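STIV B116 (PDB 2J85) probably binds DNA as a dimer of identical subunits, serving a virus that infects the crenarchaeon Sulfolobus. Local coordinates at residues 5-10 against 71-76; 43-48 against 64-69; 83-88 against 111-116. One frame throughout, in Å; residues are numbered along the deposited sequence.

Interaction 1. Residues 5-10 against 71-76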
loop_
_atom_site.group_PDB
_atom_site.type_symbol
_atom_site.label_atom_id
_atom_site.label_comp_id
_atom_site.label_asym_id
_atom_site.label_seq_id
_atom_site.Cartn_x
_atom_site.Cartn_y
_atom_site.Cartn_z
ATOM N N PHE A 5 12.071 4.067 8.337
ATOM C CA PHE A 5 11.995 2.686 7.913
ATOM C C PHE A 5 12.378 2.505 6.443
ATOM O O PHE A 5 11.869 3.207 5.561
ATOM C CB PHE A 5 10.587 2.164 8.168
ATOM C CG PHE A 5 10.202 2.157 9.626
ATOM C CD1 PHE A 5 9.512 3.232 10.186
ATOM C CD2 PHE A 5 10.536 1.091 10.432
ATOM C CE1 PHE A 5 9.139 3.221 11.529
ATOM C CE2 PHE A 5 10.160 1.069 11.782
ATOM C CZ PHE A 5 9.478 2.129 12.329
ATOM N N LEU A 6 13.284 1.568 6.182
ATOM C CA LEU A 6 13.587 1.149 4.831
ATOM C C LEU A 6 12.729 -0.075 4.489
ATOM O O LEU A 6 12.845 -1.124 5.125
ATOM C CB LEU A 6 15.062 0.802 4.713
ATOM C CG LEU A 6 15.491 0.362 3.315
ATOM C CD1 LEU A 6 15.348 1.564 2.344
ATOM C CD2 LEU A 6 16.898 -0.211 3.338
ATOM N N THR A 7 11.871 0.068 3.480
ATOM C CA THR A 7 10.901 -0.968 3.123
ATOM C C THR A 7 10.867 -1.166 1.616
ATOM O O THR A 7 11.188 -0.250 0.844
ATOM C CB THR A 7 9.446 -0.606 3.574
ATOM O OG1 THR A 7 8.960 0.479 2.789
ATOM C CG2 THR A 7 9.407 -0.178 4.999
ATOM N N ASN A 8 10.446 -2.368 1.222
ATOM C CA ASN A 8 10.192 -2.675 -0.172
ATOM C C ASN A 8 8.707 -2.614 -0.523
ATOM O O ASN A 8 8.314 -3.016 -1.610
ATOM C CB ASN A 8 10.792 -4.027 -0.544
ATOM C CG ASN A 8 10.033 -5.197 0.033
ATOM O OD1 ASN A 8 8.988 -5.037 0.649
ATOM N ND2 ASN A 8 10.575 -6.393 -0.158
ATOM N N ALA A 9 7.904 -2.090 0.405
ATOM C CA ALA A 9 6.473 -1.931 0.218
ATOM C C ALA A 9 5.927 -0.771 1.039
ATOM O O ALA A 9 6.514 -0.388 2.039
ATOM C CB ALA A 9 5.754 -3.237 0.606
ATOM N N PHE A 10 4.801 -0.208 0.610
ATOM C CA PHE A 10 4.007 0.657 1.474
ATOM C C PHE A 10 2.605 0.077 1.655
ATOM O O PHE A 10 1.931 -0.287 0.686
ATOM C CB PHE A 10 3.863 2.091 0.970
ATOM C CG PHE A 10 3.021 2.939 1.885
ATOM C CD1 PHE A 10 3.438 3.197 3.169
ATOM C CD2 PHE A 10 1.769 3.363 1.504
ATOM C CE1 PHE A 10 2.654 3.912 4.035
ATOM C CE2 PHE A 10 0.959 4.083 2.379
ATOM C CZ PHE A 10 1.400 4.355 3.637
ATOM N N VAL A 71 11.032 -6.863 10.397
ATOM C CA VAL A 71 10.555 -5.872 11.332
ATOM C C VAL A 71 9.124 -5.670 10.889
ATOM O O VAL A 71 8.854 -5.575 9.694
ATOM C CB VAL A 71 11.331 -4.528 11.142
ATOM C CG1 VAL A 71 10.690 -3.374 11.945
ATOM C CG2 VAL A 71 12.793 -4.698 11.486
ATOM N N GLU A 72 8.202 -5.634 11.831
ATOM C CA GLU A 72 6.867 -5.174 11.519
ATOM C C GLU A 72 6.937 -3.659 11.585
ATOM O O GLU A 72 7.222 -3.108 12.644
ATOM C CB GLU A 72 5.858 -5.729 12.515
ATOM C CG GLU A 72 4.412 -5.530 12.085
ATOM C CD GLU A 72 3.442 -5.958 13.155
ATOM O OE1 GLU A 72 3.647 -5.539 14.322
ATOM O OE2 GLU A 72 2.490 -6.717 12.834
ATOM N N VAL A 73 6.740 -2.992 10.453
ATOM C CA VAL A 73 6.822 -1.539 10.396
ATOM C C VAL A 73 5.527 -0.935 10.934
ATOM O O VAL A 73 4.441 -1.237 10.455
ATOM C CB VAL A 73 7.132 -1.030 8.962
ATOM C CG1 VAL A 73 7.266 0.491 8.931
ATOM C CG2 VAL A 73 8.408 -1.704 8.412
ATOM N N LYS A 74 5.655 -0.127 11.979
ATOM C CA LYS A 74 4.548 0.643 12.521
ATOM C C LYS A 74 5.036 2.064 12.766
ATOM O O LYS A 74 5.873 2.302 13.627
ATOM C CB LYS A 74 4.014 0.018 13.812
ATOM C CG LYS A 74 3.189 -1.237 13.587
ATOM C CD LYS A 74 1.768 -0.940 13.148
ATOM C CE LYS A 74 1.044 -2.236 12.754
ATOM N NZ LYS A 74 -0.413 -2.050 12.398
HETATM N N MSE A 75 4.498 3.001 12.001
HETATM C CA MSE A 75 4.995 4.368 11.998
HETATM C C MSE A 75 4.190 5.269 12.920
HETATM O O MSE A 75 2.938 5.313 12.851
HETATM C CB MSE A 75 4.961 4.951 10.588
HETATM C CG MSE A 75 6.119 4.551 9.728
HETATM SE SE MSE A 75 5.777 5.089 7.867
HETATM C CE MSE A 75 5.858 7.036 7.958
ATOM N N ASN A 76 4.923 5.991 13.764
ATOM C CA ASN A 76 4.379 7.094 14.528
ATOM C C ASN A 76 4.349 8.338 13.667
ATOM O O ASN A 76 4.868 8.352 12.554
ATOM C CB ASN A 76 5.216 7.332 15.783
ATOM C CG ASN A 76 5.226 6.118 16.704
ATOM O OD1 ASN A 76 4.176 5.686 17.196
ATOM N ND2 ASN A 76 6.415 5.545 16.920
#

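Interaction 2. Residues 43-48 against 64-69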
loop_
_atom_site.group_PDB
_atom_site.type_symbol
_atom_site.label_atom_id
_atom_site.label_comp_id
_atom_site.label_asym_id
_atom_site.label_seq_id
_atom_site.Cartn_x
_atom_site.Cartn_y
_atom_site.Cartn_z
ATOM N N GLY A 43 22.036 7.105 12.359
ATOM C CA GLY A 43 21.507 6.050 13.196
ATOM C C GLY A 43 19.996 5.991 13.315
ATOM O O GLY A 43 19.487 5.304 14.189
ATOM N N THR A 44 19.269 6.699 12.454
ATOM C CA THR A 44 17.812 6.715 12.560
ATOM C C THR A 44 17.151 5.708 11.627
ATOM O O THR A 44 15.979 5.382 11.813
ATOM C CB THR A 44 17.206 8.137 12.352
ATOM O OG1 THR A 44 17.614 8.669 11.085
ATOM C CG2 THR A 44 17.610 9.084 13.506
ATOM N N LEU A 45 17.889 5.182 10.650
ATOM C CA LEU A 45 17.337 4.172 9.773
ATOM C C LEU A 45 17.024 2.887 10.527
ATOM O O LEU A 45 17.871 2.367 11.238
ATOM C CB LEU A 45 18.285 3.828 8.622
ATOM C CG LEU A 45 17.581 2.993 7.519
ATOM C CD1 LEU A 45 16.963 3.931 6.499
ATOM C CD2 LEU A 45 18.477 1.947 6.843
ATOM N N ILE A 46 15.806 2.375 10.362
ATOM C CA ILE A 46 15.498 1.005 10.725
ATOM C C ILE A 46 15.261 0.278 9.422
ATOM O O ILE A 46 14.393 0.655 8.660
ATOM C CB ILE A 46 14.263 0.927 11.602
ATOM C CG1 ILE A 46 14.500 1.694 12.914
ATOM C CG2 ILE A 46 13.876 -0.550 11.895
ATOM C CD1 ILE A 46 13.307 1.584 13.891
ATOM N N ASN A 47 16.053 -0.748 9.166
ATOM C CA ASN A 47 15.968 -1.557 7.959
ATOM C C ASN A 47 14.929 -2.643 8.147
ATOM O O ASN A 47 15.038 -3.454 9.059
ATOM C CB ASN A 47 17.328 -2.213 7.675
ATOM C CG ASN A 47 17.285 -3.178 6.518
ATOM O OD1 ASN A 47 16.506 -3.006 5.567
ATOM N ND2 ASN A 47 18.134 -4.210 6.581
ATOM N N ALA A 48 13.931 -2.653 7.277
ATOM C CA ALA A 48 12.831 -3.618 7.335
ATOM C C ALA A 48 12.696 -4.378 6.011
ATOM O O ALA A 48 11.623 -4.864 5.687
ATOM C CB ALA A 48 11.523 -2.889 7.666
ATOM N N THR A 64 25.846 0.353 -0.058
ATOM C CA THR A 64 25.587 0.127 1.347
ATOM C C THR A 64 25.999 -1.301 1.654
ATOM O O THR A 64 26.406 -2.026 0.750
ATOM C CB THR A 64 24.099 0.390 1.674
ATOM O OG1 THR A 64 23.266 -0.237 0.696
ATOM C CG2 THR A 64 23.819 1.880 1.639
ATOM N N GLN A 65 25.931 -1.695 2.922
ATOM C CA GLN A 65 26.252 -3.065 3.308
ATOM C C GLN A 65 25.180 -3.605 4.240
ATOM O O GLN A 65 25.478 -4.172 5.299
ATOM C CB GLN A 65 27.638 -3.131 3.981
ATOM C CG GLN A 65 28.703 -2.325 3.265
ATOM C CD GLN A 65 30.091 -2.814 3.554
ATOM O OE1 GLN A 65 30.279 -3.729 4.357
ATOM N NE2 GLN A 65 31.085 -2.213 2.897
ATOM N N LEU A 66 23.928 -3.421 3.834
ATOM C CA LEU A 66 22.781 -3.841 4.627
ATOM C C LEU A 66 22.679 -5.337 4.615
ATOM O O LEU A 66 22.988 -5.973 3.616
ATOM C CB LEU A 66 21.474 -3.258 4.073
ATOM C CG LEU A 66 21.369 -1.727 4.050
ATOM C CD1 LEU A 66 20.218 -1.295 3.158
ATOM C CD2 LEU A 66 21.243 -1.163 5.457
ATOM N N GLN A 67 22.232 -5.877 5.745
ATOM C CA GLN A 67 21.832 -7.269 5.867
ATOM C C GLN A 67 20.321 -7.293 6.076
ATOM O O GLN A 67 19.750 -6.338 6.605
ATOM C CB GLN A 67 22.565 -7.917 7.035
ATOM C CG GLN A 67 24.028 -8.187 6.755
ATOM C CD GLN A 67 24.791 -8.701 7.979
ATOM O OE1 GLN A 67 25.671 -8.029 8.494
ATOM N NE2 GLN A 67 24.444 -9.886 8.445
ATOM N N LYS A 68 19.669 -8.367 5.641
ATOM C CA LYS A 68 18.217 -8.467 5.758
ATOM C C LYS A 68 17.761 -8.431 7.216
ATOM O O LYS A 68 18.477 -8.868 8.133
ATOM C CB LYS A 68 17.662 -9.717 5.049
ATOM C CG LYS A 68 18.133 -11.064 5.603
ATOM C CD LYS A 68 17.178 -12.165 5.187
ATOM C CE LYS A 68 17.740 -13.552 5.406
ATOM N NZ LYS A 68 16.929 -14.579 4.669
ATOM N N ASN A 69 16.561 -7.899 7.419
ATOM C CA ASN A 69 16.026 -7.719 8.751
ATOM C C ASN A 69 14.507 -7.683 8.669
ATOM O O ASN A 69 13.949 -6.843 7.965
ATOM C CB ASN A 69 16.586 -6.424 9.346
ATOM C CG ASN A 69 16.225 -6.234 10.813
ATOM O OD1 ASN A 69 16.248 -7.178 11.613
ATOM N ND2 ASN A 69 15.909 -4.991 11.180
#

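Interaction 3. Residues 83-88 against 111-116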
loop_
_atom_site.group_PDB
_atom_site.type_symbol
_atom_site.label_atom_id
_atom_site.label_comp_id
_atom_site.label_asym_id
_atom_site.label_seq_id
_atom_site.Cartn_x
_atom_site.Cartn_y
_atom_site.Cartn_z
ATOM N N ILE A 83 11.193 4.017 0.522
ATOM C CA ILE A 83 10.607 2.828 -0.068
ATOM C C ILE A 83 11.223 2.503 -1.434
ATOM O O ILE A 83 11.392 3.386 -2.265
ATOM C CB ILE A 83 9.064 2.956 -0.169
ATOM C CG1 ILE A 83 8.501 3.443 1.178
ATOM C CG2 ILE A 83 8.454 1.613 -0.663
ATOM C CD1 ILE A 83 6.984 3.442 1.331
ATOM N N ILE A 84 11.564 1.222 -1.630
ATOM C CA ILE A 84 11.956 0.695 -2.941
ATOM C C ILE A 84 10.858 -0.265 -3.433
ATOM O O ILE A 84 10.526 -1.252 -2.763
ATOM C CB ILE A 84 13.340 -0.019 -2.924
ATOM C CG1 ILE A 84 13.719 -0.490 -4.343
ATOM C CG2 ILE A 84 13.353 -1.172 -1.929
ATOM C CD1 ILE A 84 15.104 -1.167 -4.466
HETATM N N MSE A 85 10.306 0.041 -4.608
HETATM C CA MSE A 85 9.230 -0.742 -5.183
HETATM C C MSE A 85 9.748 -1.435 -6.428
HETATM O O MSE A 85 10.150 -0.784 -7.377
HETATM C CB MSE A 85 8.056 0.157 -5.552
HETATM C CG MSE A 85 7.587 1.066 -4.435
HETATM SE SE MSE A 85 5.857 0.611 -3.668
HETATM C CE MSE A 85 6.343 -1.251 -3.265
ATOM N N ILE A 86 9.744 -2.759 -6.409
ATOM C CA ILE A 86 10.072 -3.545 -7.594
ATOM C C ILE A 86 8.789 -4.184 -8.133
ATOM O O ILE A 86 8.031 -4.766 -7.370
ATOM C CB ILE A 86 11.138 -4.618 -7.262
ATOM C CG1 ILE A 86 12.330 -3.962 -6.538
ATOM C CG2 ILE A 86 11.611 -5.317 -8.533
ATOM C CD1 ILE A 86 13.240 -4.939 -5.816
ATOM N N SER A 87 8.540 -4.029 -9.436
ATOM C CA SER A 87 7.419 -4.718 -10.124
ATOM C C SER A 87 7.644 -6.245 -10.193
ATOM O O SER A 87 6.899 -7.025 -9.586
ATOM C CB SER A 87 7.178 -4.189 -11.556
ATOM O OG SER A 87 7.929 -3.032 -11.866
ATOM N N GLN A 88 8.669 -6.661 -10.933
ATOM C CA GLN A 88 8.976 -8.082 -11.085
ATOM C C GLN A 88 9.498 -8.646 -9.766
ATOM O O GLN A 88 10.170 -7.940 -9.007
ATOM C CB GLN A 88 10.004 -8.303 -12.209
ATOM C CG GLN A 88 11.464 -7.867 -11.897
ATOM C CD GLN A 88 12.432 -8.162 -13.063
ATOM O OE1 GLN A 88 12.114 -7.905 -14.235
ATOM N NE2 GLN A 88 13.606 -8.717 -12.742
ATOM N N SER A 111 11.226 1.733 -8.679
ATOM C CA SER A 111 10.875 3.092 -8.307
ATOM C C SER A 111 11.174 3.291 -6.827
ATOM O O SER A 111 11.207 2.333 -6.049
ATOM C CB SER A 111 9.393 3.356 -8.556
ATOM O OG SER A 111 9.039 3.138 -9.907
ATOM N N PHE A 112 11.378 4.549 -6.446
ATOM C CA PHE A 112 11.710 4.885 -5.072
ATOM C C PHE A 112 10.765 5.951 -4.584
ATOM O O PHE A 112 10.341 6.799 -5.354
ATOM C CB PHE A 112 13.156 5.376 -4.954
ATOM C CG PHE A 112 14.157 4.447 -5.536
ATOM C CD1 PHE A 112 14.646 4.651 -6.803
ATOM C CD2 PHE A 112 14.608 3.362 -4.812
ATOM C CE1 PHE A 112 15.578 3.785 -7.343
ATOM C CE2 PHE A 112 15.544 2.494 -5.340
ATOM C CZ PHE A 112 16.035 2.705 -6.608
ATOM N N TYR A 113 10.413 5.869 -3.304
ATOM C CA TYR A 113 9.470 6.805 -2.697
ATOM C C TYR A 113 9.899 7.126 -1.301
ATOM O O TYR A 113 10.662 6.384 -0.657
ATOM C CB TYR A 113 8.031 6.275 -2.675
ATOM C CG TYR A 113 7.533 5.859 -4.042
ATOM C CD1 TYR A 113 7.753 4.573 -4.501
ATOM C CD2 TYR A 113 6.873 6.757 -4.887
ATOM C CE1 TYR A 113 7.339 4.187 -5.771
ATOM C CE2 TYR A 113 6.451 6.370 -6.174
ATOM C CZ TYR A 113 6.696 5.076 -6.598
ATOM O OH TYR A 113 6.319 4.604 -7.834
ATOM N N GLU A 114 9.429 8.273 -0.839
ATOM C CA GLU A 114 9.598 8.620 0.538
ATOM C C GLU A 114 8.215 8.949 1.062
ATOM O O GLU A 114 7.458 9.649 0.387
ATOM C CB GLU A 114 10.545 9.799 0.663
ATOM C CG GLU A 114 10.876 10.149 2.086
ATOM C CD GLU A 114 11.859 11.286 2.178
ATOM O OE1 GLU A 114 12.149 11.948 1.136
ATOM O OE2 GLU A 114 12.344 11.516 3.305
ATOM N N VAL A 115 7.900 8.463 2.259
ATOM C CA VAL A 115 6.614 8.723 2.872
ATOM C C VAL A 115 6.902 9.331 4.223
ATOM O O VAL A 115 7.673 8.772 5.006
ATOM C CB VAL A 115 5.768 7.421 3.000
ATOM C CG1 VAL A 115 4.426 7.677 3.648
ATOM C CG2 VAL A 115 5.623 6.770 1.611
ATOM N N TRP A 116 6.284 10.485 4.486
ATOM C CA TRP A 116 6.357 11.121 5.800
ATOM C C TRP A 116 5.018 11.762 6.191
ATOM O O TRP A 116 4.118 11.893 5.381
ATOM C CB TRP A 116 7.504 12.142 5.841
ATOM C CG TRP A 116 7.244 13.398 5.099
ATOM C CD1 TRP A 116 6.680 14.530 5.602
ATOM C CD2 TRP A 116 7.545 13.675 3.732
ATOM N NE1 TRP A 116 6.604 15.502 4.629
ATOM C CE2 TRP A 116 7.119 14.994 3.465
ATOM C CE3 TRP A 116 8.114 12.937 2.702
ATOM C CZ2 TRP A 116 7.270 15.596 2.216
ATOM C CZ3 TRP A 116 8.255 13.541 1.437
ATOM C CH2 TRP A 116 7.837 14.846 1.216
#

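Interaction 1. Residues 5-10 against 71-76
The last residues of strand 4-7 and the extended but irregular run 71-76 keep their backbones well apart, the closest CA atoms being those of Phe5 and Val73 at 7.1 Å, and no hydrogen bond spans the gap. Side chains fill it instead. Phe5 holds CG anti to its carbonyl carbon (chi1 -63°), and its ring reaches toward 71-76. Val73 answers tip to tip: with CG1 anti to the backbone N (chi1 -178°), this methyl lies over one face of the ring, displaced toward the rim, in a CH-pi contact with CG1 3.7 Å from the ring centroid of Phe5. Its nearest ring atom is Phe5 CG, 3.4 Å from Val73 CG1. Met75, a selenomethionine, slides past the ring in the opposite direction, its CG 3.7 Å from Phe5 CD1. The carbonyl Lys74 O comes within 3.8 Å of Phe5 CZ, while the Lys74 side chain turns away to give its NZ to Asn13 O. The Val73 and Thr7 side chains cross obliquely, the second Val73 methyl, CG2, lying 3.9 Å from Thr7 CG2. Thr7 divides its two branches between different tasks: the methyl packs on Val73, and OG1, in the crowded position between N and the carbonyl carbon (chi1 69°), donates to Ala9 O at 2.7 Å from above the carbonyl plane. Around the contact, Phe5 also touches Ile46 of strand 45-47, and Met75 touches Ala81 of strand 80-86. The loop 71-76 thus covers the Phe5-Thr7 face of the sheet through a buried, apolar contact held by shape and dispersion, with the hydroxyl of Thr7 satisfied within its own segment.

Interaction 2. Residues 43-48 against 64-69
Strand 45-47, an outermost strand of the mixed sheet within this chain, meets the loop that follows helix 52-62, and Asn47 makes an Asx turn, its OD1 accepting from Ile49 N. The strand is entered from helix 29-41 through a Schellman motif whose positive-phi residue is Gly43. Two asparagines carry most of the contact with 64-69, and both hold CG anti to the backbone N: Asn47 with chi1 174° and Asn69 with chi1 -173°. Each CB points across to the other segment. Because the Asx turn uses OD1 of Asn47, the amide is fixed with ND2 facing the loop, where it lies 2.7 Å from Gln67 O, although the poor angle keeps this close pair from being a hydrogen bond. The bond that does form runs the other way: Asn69 ND2 donates to Asn47 O at 2.8 Å, bent to 147° at the hydrogen but arriving nearly along the C=O axis. The CB of Asn69 packs beside this exchange, 3.9 Å from Asn47 ND2. Farther back, Leu45 and Leu66 just meet through methyls, CD2 to CD2 at 4.4 Å. Leu36 and Leu40 of helix 29-41 pack on Leu45, while Ile55 of helix 52-62 touches Leu66 and Asn47 alike. Beyond Asn47 the backbones themselves close in, and Ala48 CA makes a CA-H...O contact with Asn69 O at 3.5 Å.

Interaction 3. Residues 83-88 against 111-116
Four backbone hydrogen bonds join strand 83-86 to strand 111-116 in two reciprocal pairs. Ile83 N donates to Tyr113 O at 2.7 Å, from above the carbonyl plane, and Tyr113 N returns to Ile83 O at 2.9 Å, in plane. Met85 N reaches Ser111 O at 2.9 Å along an almost straight line (178° at the hydrogen), and Ser111 N donates to Met85 O at 3.0 Å. Ile84 and Phe112 form the non-hydrogen-bonded pair between them, their side chains lying side by side and pointing the same way, with Ile84 CG1 3.6 Å from Phe112 CE2. The opposite face bears Ile83, Met85, Ser111 and Tyr113. There the selenomethionine Met85 crosses Tyr113 at about a right angle: its CG comes to the ring edge, 3.4 Å from Tyr113 CE1. The Met85 chain bends at chi2 and again at chi3, its end leading away from strand 111-116, and SE keeps only an oblique Met-aromatic contact 5.3 Å from the Tyr113 ring centroid. Diagonally across, Ile83 CD1 meets Val115 CG2 at 3.6 Å. The two segments are antiparallel neighbours, 148° between directions, within a mixed sheet in which strand 110-117 stands between 20-27 and 80-86, and 80-86 pairs in parallel with 4-7. Helices cover the Ile84-Phe112 face: Leu57 and Val58 of helix 52-62 pack on Ile84, and the ring of Phe32 from helix 29-41 meets Phe112 with planes about 30° apart. On the other face lies the second subunit, where Ile12 of that chain packs on Ile83, Met85 and Tyr113, and the ring of its Phe18 meets Tyr113.

How the interactions relate
Strand 4-7 connects all three contacts through the sheet. On one side, probable hydrogen bonds of 2.9 Å from Leu6 N to Ile46 O and from Leu6 O to Ala48 N tie interaction 1 to interaction 2, and Val73 CG2 packs 3.4 Å from Ala48 CB. On the other, Thr7 O lies 2.9 Å from Ile84 N, joining interaction 1 to interaction 3, while Phe10 CB sits 3.4 Å from Ile83 CD1. Interactions 2 and 3 do not touch: their nearest atoms are about 8 Å apart and their centres about 15 Å. Phe10 also touches Ile12 of the second subunit, the residue that covers interaction 3, so interactions 1 and 3 border the dimer interface, whereas no residue of the second subunit touches interaction 2.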